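Long-range contacts in fluoroacetyl-CoA-specific thioesterase-like domain-containing protein (Thermanaerovibrio acidaminovorans, PDB 3QOO), which is of unknown function but has a hot-dog fold and probably resembles the fluoroacetyl-CoA-specific thioesterases, which hydrolyse an acyl-CoA thioester: residues A[5-10]-A[92-97]; A[12-17]-A[53-58]; A[64-69]-A[117-122]. All blocks are in the same frame, centred on the assembly; numbering follows the deposited sequence. Where two conformers were deposited one is given.

Interaction 1: A[5-10]-A[92-97]; sequences DFNELF and DRVEGN
Phe-6 and Val-94 carry this contact, in which the short helix 6-9 near the N-terminus packs against the end of strand 84-95 and the turn leading into strand 98-107 of the hot-dog sheet. The Phe-6 side chain can be followed outward. Its CB lies 3.8 Å from Val-94 CG1. Chi1 of -55° sets CG beside the backbone N, anti to the carbonyl carbon; from there the ring's CD2 approaches Gly-96 O at 3.4 Å, and CE2 reaches Asn-97 CA at 3.7 Å. The Phe-6 and Asn-97 side chains lie side by side and point the same way, ring and amide planes 51° apart. On the ring's other side CE1 touches Val-121 of strand 110-123.

No hydrogen bond joins the two segments; the contact is van der Waals throughout, carbon against carbon and carbon against oxygen. The helix start is held within its own segment, where Asp-5, the N-cap, accepts from Glu-8 N through the anti lone pair of OD1 (2.7 Å). Just past the helix, Phe-10 O lies 3.8 Å from Val-94 CG2, with Phe-10 CB a little farther off, while Asn-7 crosses the valine obliquely and sets OD1 3.7 Å from Val-94 CB.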
loop_
_atom_site.group_PDB
_atom_site.type_symbol
_atom_site.label_atom_id
_atom_site.label_comp_id
_atom_site.label_asym_id
_atom_site.label_seq_id
_atom_site.Cartn_x
_atom_site.Cartn_y
_atom_site.Cartn_z
ATOM N N ASP A 5 7.070 24.242 -14.226
ATOM C CA ASP A 5 8.428 23.915 -13.798
ATOM C C ASP A 5 8.319 23.219 -12.456
ATOM O O ASP A 5 8.234 23.870 -11.402
ATOM C CB ASP A 5 9.296 25.171 -13.673
ATOM C CG ASP A 5 10.769 24.844 -13.340
ATOM O OD1 ASP A 5 11.072 24.386 -12.211
ATOM O OD2 ASP A 5 11.641 25.051 -14.211
ATOM N N PHE A 6 8.322 21.884 -12.494
ATOM C CA PHE A 6 8.063 21.105 -11.276
ATOM C C PHE A 6 9.199 21.268 -10.274
ATOM O O PHE A 6 8.975 21.148 -9.094
ATOM C CB PHE A 6 7.771 19.620 -11.573
ATOM C CG PHE A 6 6.635 19.415 -12.557
ATOM C CD1 PHE A 6 5.368 19.865 -12.257
ATOM C CD2 PHE A 6 6.845 18.782 -13.782
ATOM C CE1 PHE A 6 4.322 19.689 -13.138
ATOM C CE2 PHE A 6 5.803 18.597 -14.687
ATOM C CZ PHE A 6 4.537 19.045 -14.363
ATOM N N ASN A 7 10.408 21.610 -10.738
ATOM C CA ASN A 7 11.511 21.873 -9.811
ATOM C C ASN A 7 11.178 23.103 -8.965
ATOM O O ASN A 7 11.525 23.155 -7.797
ATOM C CB ASN A 7 12.860 22.055 -10.548
ATOM C CG ASN A 7 13.228 20.852 -11.436
ATOM O OD1 ASN A 7 13.525 19.764 -10.952
ATOM N ND2 ASN A 7 13.225 21.069 -12.753
ATOM N N GLU A 8 10.519 24.098 -9.581
ATOM C CA GLU A 8 10.018 25.309 -8.884
ATOM C C GLU A 8 8.801 25.090 -7.980
ATOM O O GLU A 8 8.740 25.607 -6.868
ATOM C CB GLU A 8 9.648 26.412 -9.920
ATOM C CG GLU A 8 8.960 27.675 -9.287
ATOM C CD GLU A 8 7.811 28.313 -10.113
ATOM O OE1 GLU A 8 7.413 29.447 -9.761
ATOM O OE2 GLU A 8 7.299 27.704 -11.081
ATOM N N LEU A 9 7.791 24.380 -8.481
ATOM C CA LEU A 9 6.571 24.156 -7.704
ATOM C C LEU A 9 6.835 23.256 -6.496
ATOM O O LEU A 9 6.160 23.437 -5.490
ATOM C CB LEU A 9 5.467 23.531 -8.547
ATOM C CG LEU A 9 4.999 24.322 -9.770
ATOM C CD1 LEU A 9 4.073 23.495 -10.617
ATOM C CD2 LEU A 9 4.305 25.627 -9.403
ATOM N N PHE A 10 7.838 22.361 -6.582
ATOM C CA PHE A 10 8.071 21.315 -5.574
ATOM C C PHE A 10 9.502 21.279 -5.154
ATOM O O PHE A 10 10.203 20.303 -5.479
ATOM C CB PHE A 10 7.672 19.919 -6.103
ATOM C CG PHE A 10 6.304 19.896 -6.592
ATOM C CD1 PHE A 10 5.311 20.388 -5.773
ATOM C CD2 PHE A 10 5.982 19.507 -7.880
ATOM C CE1 PHE A 10 4.043 20.486 -6.213
ATOM C CE2 PHE A 10 4.684 19.596 -8.304
ATOM C CZ PHE A 10 3.725 20.043 -7.463
ATOM N N ASP A 92 11.363 14.316 -2.186
ATOM C CA ASP A 92 12.725 13.798 -2.271
ATOM C C ASP A 92 13.428 14.271 -3.539
ATOM O O ASP A 92 14.547 14.786 -3.483
ATOM C CB ASP A 92 12.702 12.261 -2.213
ATOM C CG ASP A 92 14.082 11.673 -2.274
ATOM O OD1 ASP A 92 14.818 11.845 -1.285
ATOM O OD2 ASP A 92 14.430 11.066 -3.309
ATOM N N ARG A 93 12.753 14.118 -4.672
ATOM C CA ARG A 93 13.297 14.549 -5.942
ATOM C C ARG A 93 12.214 14.729 -6.979
ATOM O O ARG A 93 11.110 14.241 -6.818
ATOM C CB ARG A 93 14.369 13.628 -6.438
ATOM C CG ARG A 93 13.878 12.311 -6.819
ATOM C CD ARG A 93 15.059 11.402 -7.270
ATOM N NE ARG A 93 14.609 10.133 -7.834
ATOM C CZ ARG A 93 14.252 9.052 -7.144
ATOM N NH1 ARG A 93 14.282 9.020 -5.807
ATOM N NH2 ARG A 93 13.866 7.978 -7.823
ATOM N N VAL A 94 12.547 15.500 -8.022
ATOM C CA VAL A 94 11.701 15.657 -9.188
ATOM C C VAL A 94 12.386 15.071 -10.444
ATOM O O VAL A 94 13.600 15.226 -10.623
ATOM C CB VAL A 94 11.409 17.122 -9.413
ATOM C CG1 VAL A 94 10.607 17.305 -10.720
ATOM C CG2 VAL A 94 10.704 17.671 -8.205
ATOM N N GLU A 95 11.644 14.344 -11.269
ATOM C CA GLU A 95 12.193 13.948 -12.578
ATOM C C GLU A 95 11.118 13.818 -13.629
ATOM O O GLU A 95 10.165 13.031 -13.498
ATOM C CB GLU A 95 13.075 12.695 -12.507
ATOM C CG GLU A 95 12.665 11.573 -11.555
ATOM C CD GLU A 95 13.862 10.685 -11.174
ATOM O OE1 GLU A 95 13.623 9.545 -10.722
ATOM O OE2 GLU A 95 15.040 11.138 -11.323
ATOM N N GLY A 96 11.341 14.549 -14.705
ATOM C CA GLY A 96 10.356 14.749 -15.727
ATOM C C GLY A 96 9.093 15.314 -15.110
ATOM O O GLY A 96 9.111 16.334 -14.427
ATOM N N ASN A 97 7.986 14.622 -15.354
ATOM C CA ASN A 97 6.675 15.005 -14.812
ATOM C C ASN A 97 6.352 14.229 -13.551
ATOM O O ASN A 97 5.194 14.117 -13.169
ATOM C CB ASN A 97 5.579 14.864 -15.858
ATOM C CG ASN A 97 5.368 13.418 -16.332
ATOM O OD1 ASN A 97 6.157 12.518 -16.036
ATOM N ND2 ASN A 97 4.302 13.200 -17.092
#

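Interaction 2: A[12-17]-A[53-58]; sequences VGTYRR and VEILDH
Arg-16 and Ile-55 account for most of the surface buried here, with Glu-54 a distant third. The aliphatic part of Arg-16, on strand 15-21, outermost in this chain's sheet, slides past Ile-55 of helix 41-56 in the opposite direction: Arg-16 CG comes within 3.4 Å of Ile-55 CG1. Arg-16 CD lies 3.5 Å from that atom and equally far from Glu-54 O. Ile-55 CD1 reaches back to the strand backbone, 3.8 Å from Arg-16 N. This is the hot-dog pairing of a central helix with the sheet wrapped about it, seen near its margin; Ile-55 continues inward onto Val-89 and Leu-101.

The arginine chain bends about CG-CD (chi3 81°), which puts NE 4.0 Å from Glu-54 CB. Arg-16 NE and Glu-54 OE1 stand 4.3 Å apart, beyond a salt bridge, and Glu-54 OE2 instead accepts from Gln-50 NE2. Arg-16 has two conformers and this describes one, leaving details of the guanidinium end doubtful.

With no hydrogen bond across the segments, cohesion rests largely on van der Waals contacts of the arginine methylenes with Ile-55 and the Glu-54 carbonyl, to which the nearby carboxylate probably adds a modest long-range attraction for the guanidinium.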
loop_
_atom_site.group_PDB
_atom_site.type_symbol
_atom_site.label_atom_id
_atom_site.label_comp_id
_atom_site.label_asym_id
_atom_site.label_seq_id
_atom_site.Cartn_x
_atom_site.Cartn_y
_atom_site.Cartn_z
ATOM N N VAL A 12 12.748 20.346 -3.388
ATOM C CA VAL A 12 13.202 19.252 -2.566
ATOM C C VAL A 12 13.186 19.683 -1.099
ATOM O O VAL A 12 13.609 20.795 -0.773
ATOM C CB VAL A 12 14.616 18.783 -3.027
ATOM C CG1 VAL A 12 15.218 17.805 -2.047
ATOM C CG2 VAL A 12 14.523 18.148 -4.389
ATOM N N GLY A 13 12.638 18.833 -0.239
ATOM C CA GLY A 13 12.532 19.086 1.191
ATOM C C GLY A 13 11.191 19.624 1.635
ATOM O O GLY A 13 10.905 19.649 2.821
ATOM N N THR A 14 10.362 20.054 0.698
ATOM C CA THR A 14 9.002 20.490 1.000
ATOM C C THR A 14 8.253 19.357 1.689
ATOM O O THR A 14 8.269 18.230 1.188
ATOM C CB THR A 14 8.243 20.890 -0.287
ATOM O OG1 THR A 14 8.963 21.930 -0.951
ATOM C CG2 THR A 14 6.837 21.385 0.032
ATOM N N TYR A 15 7.602 19.626 2.809
ATOM C CA TYR A 15 6.913 18.573 3.546
ATOM C C TYR A 15 5.627 18.995 4.174
ATOM O O TYR A 15 5.378 20.185 4.385
ATOM C CB TYR A 15 7.816 17.951 4.630
ATOM C CG TYR A 15 7.875 18.719 5.942
ATOM C CD1 TYR A 15 6.992 18.424 6.975
ATOM C CD2 TYR A 15 8.800 19.714 6.155
ATOM C CE1 TYR A 15 7.042 19.078 8.197
ATOM C CE2 TYR A 15 8.856 20.372 7.385
ATOM C CZ TYR A 15 7.985 20.076 8.391
ATOM O OH TYR A 15 8.003 20.735 9.596
ATOM N N ARG A 16 4.784 18.022 4.463
ATOM C CA ARG A 16 3.596 18.186 5.275
ATOM C C ARG A 16 3.518 17.039 6.273
ATOM O O ARG A 16 4.099 15.952 6.075
ATOM C CB ARG A 16 2.333 18.251 4.404
ATOM C CG ARG A 16 2.264 19.504 3.510
ATOM C CD ARG A 16 0.948 19.540 2.732
ATOM N NE ARG A 16 -0.115 20.047 3.589
ATOM C CZ ARG A 16 -0.482 21.328 3.670
ATOM N NH1 ARG A 16 0.107 22.262 2.919
ATOM N NH2 ARG A 16 -1.450 21.684 4.511
ATOM N N ARG A 17 2.773 17.287 7.343
ATOM C CA ARG A 17 2.564 16.320 8.394
ATOM C C ARG A 17 1.123 16.190 8.699
ATOM O O ARG A 17 0.370 17.157 8.580
ATOM C CB ARG A 17 3.265 16.751 9.654
ATOM C CG ARG A 17 4.668 16.457 9.732
ATOM C CD ARG A 17 5.191 16.728 11.112
ATOM N NE ARG A 17 6.464 16.130 11.282
ATOM C CZ ARG A 17 7.193 16.195 12.373
ATOM N NH1 ARG A 17 6.792 16.926 13.407
ATOM N NH2 ARG A 17 8.361 15.557 12.398
ATOM N N VAL A 53 -0.829 13.976 -1.855
ATOM C CA VAL A 53 -1.786 14.758 -2.629
ATOM C C VAL A 53 -1.921 16.152 -2.012
ATOM O O VAL A 53 -1.998 17.163 -2.745
ATOM C CB VAL A 53 -3.154 14.041 -2.683
ATOM C CG1 VAL A 53 -4.248 14.938 -3.252
ATOM C CG2 VAL A 53 -3.065 12.775 -3.525
ATOM N N GLU A 54 -1.968 16.257 -0.688
ATOM C CA GLU A 54 -2.014 17.566 -0.015
ATOM C C GLU A 54 -0.793 18.441 -0.291
ATOM O O GLU A 54 -0.903 19.662 -0.270
ATOM C CB GLU A 54 -2.237 17.394 1.503
ATOM C CG GLU A 54 -3.654 16.920 1.818
ATOM C CD GLU A 54 -3.930 16.651 3.278
ATOM O OE1 GLU A 54 -3.066 17.025 4.126
ATOM O OE2 GLU A 54 -5.030 16.067 3.552
ATOM N N ILE A 55 0.361 17.853 -0.540
ATOM C CA ILE A 55 1.546 18.629 -0.850
ATOM C C ILE A 55 1.509 19.104 -2.287
ATOM O O ILE A 55 1.835 20.253 -2.571
ATOM C CB ILE A 55 2.824 17.780 -0.619
ATOM C CG1 ILE A 55 3.004 17.463 0.863
ATOM C CG2 ILE A 55 4.066 18.463 -1.183
ATOM C CD1 ILE A 55 3.932 16.350 1.155
ATOM N N LEU A 56 1.140 18.228 -3.223
ATOM C CA LEU A 56 1.332 18.525 -4.638
ATOM C C LEU A 56 0.167 19.222 -5.318
ATOM O O LEU A 56 0.375 20.161 -6.055
ATOM C CB LEU A 56 1.590 17.255 -5.432
ATOM C CG LEU A 56 2.803 16.415 -4.994
ATOM C CD1 LEU A 56 2.915 15.216 -5.915
ATOM C CD2 LEU A 56 4.094 17.233 -5.023
ATOM N N ASP A 57 -1.058 18.753 -5.118
ATOM C CA ASP A 57 -2.089 19.055 -6.120
ATOM C C ASP A 57 -2.489 20.517 -6.121
ATOM O O ASP A 57 -2.729 21.097 -7.184
ATOM C CB ASP A 57 -3.296 18.119 -6.001
ATOM C CG ASP A 57 -2.989 16.748 -6.549
ATOM O OD1 ASP A 57 -1.847 16.305 -6.424
ATOM O OD2 ASP A 57 -3.844 16.153 -7.185
ATOM N N HIS A 58 -2.506 21.147 -4.946
ATOM C CA HIS A 58 -2.898 22.558 -4.874
ATOM C C HIS A 58 -1.844 23.456 -5.518
ATOM O O HIS A 58 -2.122 24.621 -5.787
ATOM C CB HIS A 58 -3.253 22.986 -3.442
ATOM C CG HIS A 58 -2.074 23.101 -2.529
ATOM N ND1 HIS A 58 -1.514 22.007 -1.889
ATOM C CD2 HIS A 58 -1.366 24.183 -2.116
ATOM C CE1 HIS A 58 -0.501 22.421 -1.143
ATOM N NE2 HIS A 58 -0.404 23.740 -1.247
#

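Interaction 3: A[64-69]-A[117-122]; sequences FVSVGV and QERVVV
Ser-66 and Arg-119 meet through a straight bond from Arg-119 NE to Ser-66 OG, 2.8 Å long at 169°, with the hydroxyl oxygen in the guanidinium plane. A chain bent at chi3 (66°) swings NE to that position. Ser-66 OG is also bonded to Asp-57 OD1, whose carboxylate would probably help polarise the hydroxyl. Arg-119 NH2 adds weak bonds to Ser-66 OG and Ser-66 O and a bond to a water that also accepts from Gly-68 N, while Arg-119 NH1 donates to Gln-117 OE1 at 2.8 Å from above the amide plane. Gly-68 N lies over one guanidinium face, 3.2 Å above its plane.

These side chains sit on the helix-facing surface of the hot-dog sheet, where strand 64-75 runs antiparallel to strand 110-123 and helix 41-56 packs on Arg-119. Val-65 exchanges two backbone bonds with Val-122, and Val-67 two with Val-120. Val-69 N donates to Glu-118 O at 2.9 Å. Val-69 also makes backbone hydrogen bonds to the second subunit, and Gly-68 O takes a weak one from Asn-75 of that subunit. Glu-118 OE1 and OE2 form salt bridges with Arg-70 and Arg-98. On the other face, Val-122 CG2 touches Val-65 CG2 and Val-67 CG2, each at 3.7 Å.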
loop_
_atom_site.group_PDB
_atom_site.type_symbol
_atom_site.label_atom_id
_atom_site.label_comp_id
_atom_site.label_asym_id
_atom_site.label_seq_id
_atom_site.Cartn_x
_atom_site.Cartn_y
_atom_site.Cartn_z
ATOM N N PHE A 64 -4.898 20.120 -13.942
ATOM C CA PHE A 64 -3.866 19.134 -13.679
ATOM C C PHE A 64 -4.015 18.594 -12.256
ATOM O O PHE A 64 -4.376 19.320 -11.336
ATOM C CB PHE A 64 -2.470 19.741 -13.896
ATOM C CG PHE A 64 -2.205 20.082 -15.331
ATOM C CD1 PHE A 64 -1.617 19.174 -16.203
ATOM C CD2 PHE A 64 -2.627 21.273 -15.848
ATOM C CE1 PHE A 64 -1.426 19.495 -17.536
ATOM C CE2 PHE A 64 -2.443 21.570 -17.180
ATOM C CZ PHE A 64 -1.849 20.705 -18.014
ATOM N N VAL A 65 -3.708 17.308 -12.091
ATOM C CA VAL A 65 -3.699 16.616 -10.802
ATOM C C VAL A 65 -2.524 15.649 -10.790
ATOM O O VAL A 65 -1.890 15.403 -11.816
ATOM C CB VAL A 65 -5.033 15.856 -10.533
ATOM C CG1 VAL A 65 -6.257 16.867 -10.432
ATOM C CG2 VAL A 65 -5.236 14.784 -11.581
ATOM N N SER A 66 -2.247 15.037 -9.635
ATOM C CA SER A 66 -1.217 13.999 -9.555
ATOM C C SER A 66 -1.853 12.615 -9.421
ATOM O O SER A 66 -2.957 12.482 -8.901
ATOM C CB SER A 66 -0.235 14.234 -8.391
ATOM O OG SER A 66 -0.821 14.049 -7.138
ATOM N N VAL A 67 -1.132 11.602 -9.893
ATOM C CA VAL A 67 -1.592 10.218 -9.804
ATOM C C VAL A 67 -0.440 9.379 -9.297
ATOM O O VAL A 67 0.667 9.548 -9.708
ATOM C CB VAL A 67 -2.069 9.721 -11.179
ATOM C CG1 VAL A 67 -2.494 8.302 -11.090
ATOM C CG2 VAL A 67 -3.253 10.543 -11.710
ATOM N N GLY A 68 -0.722 8.432 -8.418
ATOM C CA GLY A 68 0.280 7.554 -7.894
ATOM C C GLY A 68 0.743 6.538 -8.923
ATOM O O GLY A 68 -0.106 5.859 -9.548
ATOM N N VAL A 69 2.056 6.378 -9.127
ATOM C CA VAL A 69 2.568 5.299 -9.998
ATOM C C VAL A 69 3.436 4.234 -9.331
ATOM O O VAL A 69 3.687 3.173 -9.932
ATOM C CB VAL A 69 3.330 5.818 -11.245
ATOM C CG1 VAL A 69 2.451 6.703 -12.123
ATOM C CG2 VAL A 69 4.667 6.478 -10.884
ATOM N N GLN A 117 6.740 7.248 -2.329
ATOM C CA GLN A 117 5.706 7.277 -3.345
ATOM C C GLN A 117 6.162 8.133 -4.515
ATOM O O GLN A 117 6.655 9.256 -4.313
ATOM C CB GLN A 117 4.394 7.781 -2.777
ATOM C CG GLN A 117 3.216 7.681 -3.771
ATOM C CD GLN A 117 1.907 7.927 -3.088
ATOM O OE1 GLN A 117 1.369 9.038 -3.138
ATOM N NE2 GLN A 117 1.394 6.903 -2.397
ATOM N N GLU A 118 6.019 7.623 -5.729
ATOM C CA GLU A 118 6.255 8.366 -6.936
ATOM C C GLU A 118 4.901 8.721 -7.513
ATOM O O GLU A 118 4.064 7.836 -7.682
ATOM C CB GLU A 118 7.054 7.553 -7.930
ATOM C CG GLU A 118 7.333 8.245 -9.263
ATOM C CD GLU A 118 8.048 7.378 -10.246
ATOM O OE1 GLU A 118 8.684 6.386 -9.833
ATOM O OE2 GLU A 118 7.949 7.703 -11.449
ATOM N N ARG A 119 4.708 9.999 -7.820
ATOM C CA ARG A 119 3.451 10.467 -8.423
ATOM C C ARG A 119 3.770 11.190 -9.741
ATOM O O ARG A 119 4.850 11.786 -9.889
ATOM C CB ARG A 119 2.717 11.425 -7.468
ATOM C CG ARG A 119 2.406 10.793 -6.125
ATOM C CD ARG A 119 1.481 11.619 -5.235
ATOM N NE ARG A 119 0.142 11.755 -5.787
ATOM C CZ ARG A 119 -0.800 10.819 -5.741
ATOM N NH1 ARG A 119 -0.608 9.655 -5.082
ATOM N NH2 ARG A 119 -1.958 11.043 -6.354
ATOM N N VAL A 120 2.838 11.112 -10.673
ATOM C CA VAL A 120 2.948 11.746 -11.977
ATOM C C VAL A 120 1.908 12.851 -12.093
ATOM O O VAL A 120 0.789 12.715 -11.624
ATOM C CB VAL A 120 2.831 10.723 -13.153
ATOM C CG1 VAL A 120 1.459 10.003 -13.178
ATOM C CG2 VAL A 120 3.104 11.379 -14.500
ATOM N N VAL A 121 2.297 13.969 -12.715
ATOM C CA VAL A 121 1.363 15.028 -12.988
ATOM C C VAL A 121 0.679 14.778 -14.315
ATOM O O VAL A 121 1.354 14.508 -15.331
ATOM C CB VAL A 121 2.066 16.408 -12.990
ATOM C CG1 VAL A 121 1.078 17.483 -13.443
ATOM C CG2 VAL A 121 2.655 16.662 -11.659
ATOM N N VAL A 122 -0.657 14.807 -14.306
ATOM C CA VAL A 122 -1.440 14.495 -15.481
ATOM C C VAL A 122 -2.463 15.605 -15.705
ATOM O O VAL A 122 -2.884 16.261 -14.764
ATOM C CB VAL A 122 -2.184 13.106 -15.323
ATOM C CG1 VAL A 122 -1.240 11.941 -14.995
ATOM C CG2 VAL A 122 -3.294 13.169 -14.270
HETATM O O HOH W 1 -3.303 8.133 -6.539
#

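The three contacts lie on the same side of the chain's centre, each pair of centres about 12 Å apart, and all reach the one antiparallel sheet. Along the chain, interaction 2 falls within the span of interaction 1 and closes before interaction 3 opens, whereas interactions 1 and 3 alternate. The contacts touch one another: the side chains of Phe-10 and Leu-56 meet (CD1 to CD2, 3.5 Å), and, backbone to backbone, Asn-97 O probably accepts from Val-121 N at 2.9 Å. Leu-56 and Val-53 of helix 41-56 pack on Arg-119. Interaction 2 joins strand 15-21, and interaction 3 strand 64-75, to the rest of the fold; these are outermost within the chain, and Val-69 bonds on to the second subunit.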